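Long-range contact in LIP (Serratia marcescens, PDB 4A1R), which is a membrane-bound component of the type VI secretion system, probably its TssJ-type outer-membrane lipoprotein: residues A[30-44]-A[60-74]. Sequence-based numbering, arbitrary orientation. Where two conformers were deposited one is given.
Sequences PIKIRVLLLRSDAEF and LGNSLLDSDQFFLTP
L37 pairs with two residues of the opposite strand, L65 and D66: a classic beta bulge interrupting the otherwise regular antiparallel pairing of strands 31-38 and 64-72. The carbonyl of L37 serves both residues: L65 N sits 2.7 Å from L37 O and D66 N 3.2 Å, and both N-H groups approach from the same face of the carbonyl plane. Strand 64-72 lies at the margin of the four-stranded antiparallel sheet of this beta-sandwich, and strand 31-38 stands between it and 91-96. From the bulge to I31 the backbone bonds follow regular pairing.

The side chains of I33, V35, F70 and L72 point to the other sheet. F70 has CG wedged between its backbone N and carbonyl carbon (chi1 62°), which lays the ring against I33, its partner on the adjacent strand: I33 CB lies over one ring face, 3.8 Å from the ring centroid, while V35 CG2 lies at the edge. F14 of strand 9-16 meets the F70 ring edge-to-face, tying the two layers together.

K32, R34, Q69 and F71 occupy the reverse face. K32 CB makes a CH-pi contact over the face of the F71 ring; the lysine chain then bends at chi3 (-89°), bringing NZ into a 2.9 Å hydrogen bond with Q69 OE1. The Q69 amide NE2 and R34 NE both donate to one water, and R34 NH1 hydrogen-bonds L52 O.

Farther along, L60 CD1 packs 3.7 Å from L36 CD2, and a second water joins S40 O, F44 N and S63 OG, pinning the start of helix 42-46 to the turn before strand 64-72. R39 closes that end. Its NH1 forms a salt bridge with D88, its NE bonds N62 O at 2.7 Å, and L65 CD2 sits 3.5 Å above the centre of its guanidinium plane.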
loop_
_atom_site.group_PDB
_atom_site.type_symbol
_atom_site.label_atom_id
_atom_site.label_comp_id
_atom_site.label_asym_id
_atom_site.label_seq_id
_atom_site.Cartn_x
_atom_site.Cartn_y
_atom_site.Cartn_z
ATOM N N PRO A 30 7.185 15.664 -4.173
ATOM C CA PRO A 30 6.835 14.289 -4.495
ATOM C C PRO A 30 7.053 13.426 -3.276
ATOM O O PRO A 30 7.921 13.720 -2.454
ATOM C CB PRO A 30 7.824 13.925 -5.615
ATOM C CG PRO A 30 8.153 15.240 -6.269
ATOM C CD PRO A 30 8.078 16.271 -5.192
ATOM N N ILE A 31 6.268 12.361 -3.148
ATOM C CA ILE A 31 6.395 11.515 -1.986
ATOM C C ILE A 31 6.620 10.064 -2.427
ATOM O O ILE A 31 6.035 9.601 -3.410
ATOM C CB ILE A 31 5.151 11.699 -1.062
ATOM C CG1 ILE A 31 5.284 10.879 0.213
ATOM C CG2 ILE A 31 3.864 11.396 -1.848
ATOM C CD1 ILE A 31 4.303 11.254 1.327
ATOM N N LYS A 32 7.503 9.372 -1.698
ATOM C CA LYS A 32 7.842 7.978 -1.988
ATOM C C LYS A 32 6.771 7.086 -1.382
ATOM O O LYS A 32 6.490 7.191 -0.170
ATOM C CB LYS A 32 9.228 7.576 -1.433
ATOM C CG LYS A 32 9.587 6.098 -1.726
ATOM C CD LYS A 32 10.959 5.688 -1.165
ATOM C CE LYS A 32 12.068 5.965 -2.186
ATOM N NZ LYS A 32 13.173 4.990 -1.921
ATOM N N ILE A 33 6.217 6.203 -2.222
ATOM C CA ILE A 33 5.216 5.238 -1.790
ATOM C C ILE A 33 5.803 3.862 -1.899
ATOM O O ILE A 33 6.352 3.510 -2.953
ATOM C CB ILE A 33 3.944 5.306 -2.659
ATOM C CG1 ILE A 33 3.378 6.740 -2.746
ATOM C CG2 ILE A 33 2.896 4.298 -2.167
ATOM C CD1 ILE A 33 2.754 7.257 -1.458
ATOM N N ARG A 34 5.725 3.084 -0.824
ATOM C CA ARG A 34 6.103 1.673 -0.926
ATOM C C ARG A 34 4.897 0.760 -0.776
ATOM O O ARG A 34 3.975 1.059 -0.033
ATOM C CB ARG A 34 7.191 1.354 0.092
ATOM C CG ARG A 34 8.441 2.231 -0.077
ATOM C CD ARG A 34 9.458 1.907 0.995
ATOM N NE ARG A 34 9.885 0.514 0.922
ATOM C CZ ARG A 34 10.591 -0.120 1.855
ATOM N NH1 ARG A 34 10.947 0.492 2.980
ATOM N NH2 ARG A 34 10.931 -1.392 1.668
ATOM N N VAL A 35 4.901 -0.357 -1.491
ATOM C CA VAL A 35 3.774 -1.275 -1.443
ATOM C C VAL A 35 4.391 -2.610 -1.144
ATOM O O VAL A 35 5.301 -3.041 -1.860
ATOM C CB VAL A 35 2.956 -1.299 -2.766
ATOM C CG1 VAL A 35 1.925 -2.433 -2.736
ATOM C CG2 VAL A 35 2.248 0.021 -3.001
ATOM N N LEU A 36 3.937 -3.240 -0.057
ATOM C CA LEU A 36 4.533 -4.472 0.384
ATOM C C LEU A 36 3.494 -5.601 0.382
ATOM O O LEU A 36 2.387 -5.444 0.890
ATOM C CB LEU A 36 5.147 -4.304 1.791
ATOM C CG LEU A 36 6.366 -3.370 1.985
ATOM C CD1 LEU A 36 6.033 -1.915 1.745
ATOM C CD2 LEU A 36 6.859 -3.494 3.417
ATOM N N LEU A 37 3.864 -6.749 -0.179
ATOM C CA LEU A 37 3.016 -7.909 -0.068
ATOM C C LEU A 37 3.388 -8.689 1.196
ATOM O O LEU A 37 4.564 -9.049 1.410
ATOM C CB LEU A 37 3.161 -8.772 -1.332
ATOM C CG LEU A 37 2.167 -9.911 -1.462
ATOM C CD1 LEU A 37 0.802 -9.355 -1.865
ATOM C CD2 LEU A 37 2.685 -10.886 -2.511
ATOM N N LEU A 38 2.387 -8.929 2.040
ATOM C CA LEU A 38 2.614 -9.440 3.372
ATOM C C LEU A 38 1.829 -10.713 3.683
ATOM O O LEU A 38 0.637 -10.822 3.351
ATOM C CB LEU A 38 2.243 -8.374 4.435
ATOM C CG LEU A 38 2.929 -6.998 4.343
ATOM C CD1 LEU A 38 2.198 -6.011 5.264
ATOM C CD2 LEU A 38 4.422 -7.031 4.667
ATOM N N ARG A 39 2.525 -11.636 4.347
ATOM C CA ARG A 39 1.946 -12.845 4.935
ATOM C C ARG A 39 1.057 -12.488 6.098
ATOM O O ARG A 39 0.090 -13.195 6.391
ATOM C CB ARG A 39 3.042 -13.747 5.481
ATOM C CG ARG A 39 3.664 -14.677 4.468
ATOM C CD ARG A 39 4.209 -15.916 5.159
ATOM N NE ARG A 39 5.560 -16.216 4.706
ATOM C CZ ARG A 39 5.857 -16.939 3.628
ATOM N NH1 ARG A 39 4.896 -17.461 2.879
ATOM N NH2 ARG A 39 7.125 -17.134 3.298
ATOM N N SER A 40 1.430 -11.414 6.792
ATOM C CA SER A 40 0.712 -10.930 7.964
ATOM C C SER A 40 1.132 -9.475 8.184
ATOM O O SER A 40 2.186 -9.066 7.703
ATOM C CB SER A 40 1.073 -11.768 9.176
ATOM O OG SER A 40 2.461 -12.056 9.175
ATOM N N ASP A 41 0.316 -8.694 8.883
ATOM C CA ASP A 41 0.632 -7.272 9.084
ATOM C C ASP A 41 1.086 -6.893 10.497
ATOM O O ASP A 41 1.247 -5.704 10.788
ATOM C CB ASP A 41 -0.524 -6.368 8.602
ATOM C CG ASP A 41 -1.730 -6.347 9.551
ATOM O OD1 ASP A 41 -1.792 -7.137 10.510
ATOM O OD2 ASP A 41 -2.643 -5.527 9.316
ATOM N N ALA A 42 1.273 -7.884 11.373
ATOM C CA ALA A 42 1.571 -7.600 12.788
ATOM C C ALA A 42 2.885 -6.856 12.936
ATOM O O ALA A 42 2.919 -5.784 13.527
ATOM C CB ALA A 42 1.593 -8.878 13.613
ATOM N N GLU A 43 3.949 -7.415 12.361
ATOM C CA GLU A 43 5.271 -6.820 12.459
ATOM C C GLU A 43 5.329 -5.505 11.708
ATOM O O GLU A 43 5.999 -4.571 12.161
ATOM C CB GLU A 43 6.339 -7.785 11.959
ATOM C CG GLU A 43 6.811 -8.780 13.010
ATOM C CD GLU A 43 7.352 -10.050 12.386
ATOM O OE1 GLU A 43 6.594 -10.703 11.629
ATOM O OE2 GLU A 43 8.527 -10.392 12.645
ATOM N N PHE A 44 4.611 -5.440 10.578
ATOM C CA PHE A 44 4.517 -4.225 9.734
ATOM C C PHE A 44 3.886 -3.040 10.462
ATOM O O PHE A 44 4.357 -1.907 10.358
ATOM C CB PHE A 44 3.725 -4.551 8.455
ATOM C CG PHE A 44 3.467 -3.361 7.558
ATOM C CD1 PHE A 44 4.479 -2.855 6.738
ATOM C CD2 PHE A 44 2.203 -2.775 7.498
ATOM C CE1 PHE A 44 4.237 -1.783 5.897
ATOM C CE2 PHE A 44 1.966 -1.696 6.663
ATOM C CZ PHE A 44 2.981 -1.201 5.860
ATOM N N LEU A 60 10.829 -7.351 8.940
ATOM C CA LEU A 60 9.594 -8.116 8.691
ATOM C C LEU A 60 9.765 -9.633 8.573
ATOM O O LEU A 60 8.803 -10.382 8.795
ATOM C CB LEU A 60 8.826 -7.575 7.479
ATOM C CG LEU A 60 8.479 -6.080 7.512
ATOM C CD1 LEU A 60 7.944 -5.645 6.165
ATOM C CD2 LEU A 60 7.494 -5.755 8.616
ATOM N N GLY A 61 10.971 -10.069 8.206
ATOM C CA GLY A 61 11.283 -11.489 8.051
ATOM C C GLY A 61 10.382 -12.210 7.072
ATOM O O GLY A 61 10.134 -11.740 5.956
ATOM N N ASN A 62 9.876 -13.348 7.526
ATOM C CA ASN A 62 9.040 -14.245 6.742
ATOM C C ASN A 62 7.715 -13.590 6.410
ATOM O O ASN A 62 7.000 -14.052 5.516
ATOM C CB ASN A 62 8.791 -15.559 7.505
ATOM C CG ASN A 62 10.049 -16.396 7.673
ATOM O OD1 ASN A 62 10.560 -16.981 6.715
ATOM N ND2 ASN A 62 10.543 -16.474 8.902
ATOM N N SER A 63 7.381 -12.509 7.118
ATOM C CA SER A 63 6.122 -11.836 6.843
ATOM C C SER A 63 6.145 -11.045 5.531
ATOM O O SER A 63 5.098 -10.791 4.963
ATOM C CB SER A 63 5.613 -10.991 8.022
ATOM O OG SER A 63 6.236 -9.712 8.070
ATOM N N LEU A 64 7.334 -10.735 5.026
ATOM C CA LEU A 64 7.433 -9.973 3.793
ATOM C C LEU A 64 7.606 -10.869 2.559
ATOM O O LEU A 64 8.632 -11.516 2.365
ATOM C CB LEU A 64 8.531 -8.908 3.890
ATOM C CG LEU A 64 8.818 -8.067 2.631
ATOM C CD1 LEU A 64 7.674 -7.141 2.258
ATOM C CD2 LEU A 64 10.143 -7.314 2.738
ATOM N N LEU A 65 6.576 -10.873 1.732
ATOM C CA LEU A 65 6.593 -11.625 0.495
ATOM C C LEU A 65 7.219 -10.853 -0.642
ATOM O O LEU A 65 8.049 -11.385 -1.370
ATOM C CB LEU A 65 5.172 -12.043 0.115
ATOM C CG LEU A 65 4.472 -12.969 1.113
ATOM C CD1 LEU A 65 3.170 -13.490 0.525
ATOM C CD2 LEU A 65 5.389 -14.113 1.535
ATOM N N ASP A 66 6.822 -9.599 -0.813
ATOM C CA ASP A 66 7.241 -8.851 -2.004
ATOM C C ASP A 66 7.182 -7.358 -1.675
ATOM O O ASP A 66 6.416 -6.989 -0.810
ATOM C CB ASP A 66 6.250 -9.147 -3.142
ATOM C CG ASP A 66 6.870 -9.012 -4.506
ATOM O OD1 ASP A 66 8.082 -8.705 -4.589
ATOM O OD2 ASP A 66 6.141 -9.215 -5.501
ATOM N N SER A 67 7.984 -6.524 -2.354
ATOM C CA SER A 67 7.822 -5.049 -2.233
ATOM C C SER A 67 8.144 -4.255 -3.500
ATOM O O SER A 67 8.966 -4.659 -4.326
ATOM C CB SER A 67 8.600 -4.498 -1.044
ATOM O OG SER A 67 9.957 -4.732 -1.251
ATOM N N ASP A 68 7.474 -3.121 -3.655
ATOM C CA ASP A 68 7.669 -2.267 -4.823
ATOM C C ASP A 68 7.510 -0.828 -4.367
ATOM O O ASP A 68 7.160 -0.579 -3.192
ATOM C CB ASP A 68 6.738 -2.647 -5.982
ATOM C CG ASP A 68 7.278 -2.219 -7.382
ATOM O OD1 ASP A 68 8.441 -1.734 -7.533
ATOM O OD2 ASP A 68 6.521 -2.374 -8.356
ATOM N N GLN A 69 7.851 0.117 -5.238
ATOM C CA GLN A 69 7.852 1.538 -4.838
ATOM C C GLN A 69 7.779 2.404 -6.071
ATOM O O GLN A 69 8.094 1.965 -7.215
ATOM C CB GLN A 69 9.078 1.910 -3.974
ATOM C CG GLN A 69 10.437 1.766 -4.656
ATOM C CD GLN A 69 11.586 2.184 -3.763
ATOM O OE1 GLN A 69 12.237 3.180 -4.036
ATOM N NE2 GLN A 69 11.802 1.468 -2.660
ATOM N N PHE A 70 7.364 3.635 -5.844
ATOM C CA PHE A 70 7.298 4.659 -6.874
ATOM C C PHE A 70 7.194 5.982 -6.142
ATOM O O PHE A 70 7.096 5.995 -4.909
ATOM C CB PHE A 70 6.087 4.421 -7.782
ATOM C CG PHE A 70 4.750 4.489 -7.059
ATOM C CD1 PHE A 70 4.225 3.379 -6.404
ATOM C CD2 PHE A 70 4.035 5.675 -7.026
ATOM C CE1 PHE A 70 2.993 3.453 -5.759
ATOM C CE2 PHE A 70 2.804 5.750 -6.406
ATOM C CZ PHE A 70 2.285 4.642 -5.763
ATOM N N PHE A 71 7.301 7.078 -6.889
ATOM C CA PHE A 71 7.033 8.428 -6.386
ATOM C C PHE A 71 5.721 8.977 -6.935
ATOM O O PHE A 71 5.364 8.752 -8.106
ATOM C CB PHE A 71 8.129 9.407 -6.789
ATOM C CG PHE A 71 9.366 9.315 -5.958
ATOM C CD1 PHE A 71 10.364 8.399 -6.281
ATOM C CD2 PHE A 71 9.541 10.133 -4.846
ATOM C CE1 PHE A 71 11.520 8.304 -5.514
ATOM C CE2 PHE A 71 10.703 10.044 -4.084
ATOM C CZ PHE A 71 11.688 9.133 -4.412
ATOM N N LEU A 72 5.048 9.765 -6.098
ATOM C CA LEU A 72 3.772 10.340 -6.443
ATOM C C LEU A 72 3.996 11.860 -6.364
ATOM O O LEU A 72 4.506 12.353 -5.354
ATOM C CB LEU A 72 2.773 9.830 -5.400
ATOM C CG LEU A 72 1.267 9.924 -5.499
ATOM C CD1 LEU A 72 0.769 9.361 -6.822
ATOM C CD2 LEU A 72 0.714 9.166 -4.299
ATOM N N THR A 73 3.669 12.571 -7.435
ATOM C CA THR A 73 3.727 14.055 -7.511
ATOM C C THR A 73 2.492 14.710 -6.856
ATOM O O THR A 73 1.373 14.252 -7.069
ATOM C CB THR A 73 3.773 14.493 -8.981
ATOM O OG1 THR A 73 4.802 13.751 -9.639
ATOM C CG2 THR A 73 4.040 16.019 -9.135
ATOM N N PRO A 74 2.682 15.786 -6.072
ATOM C CA PRO A 74 1.520 16.490 -5.533
ATOM C C PRO A 74 0.530 16.817 -6.652
ATOM O O PRO A 74 0.928 17.252 -7.718
ATOM C CB PRO A 74 2.128 17.784 -4.986
ATOM C CG PRO A 74 3.504 17.364 -4.568
ATOM C CD PRO A 74 3.943 16.400 -5.625
HETATM O O HOH W 1 10.063 -1.101 -1.753
HETATM O O HOH W 2 4.142 -7.844 8.939
#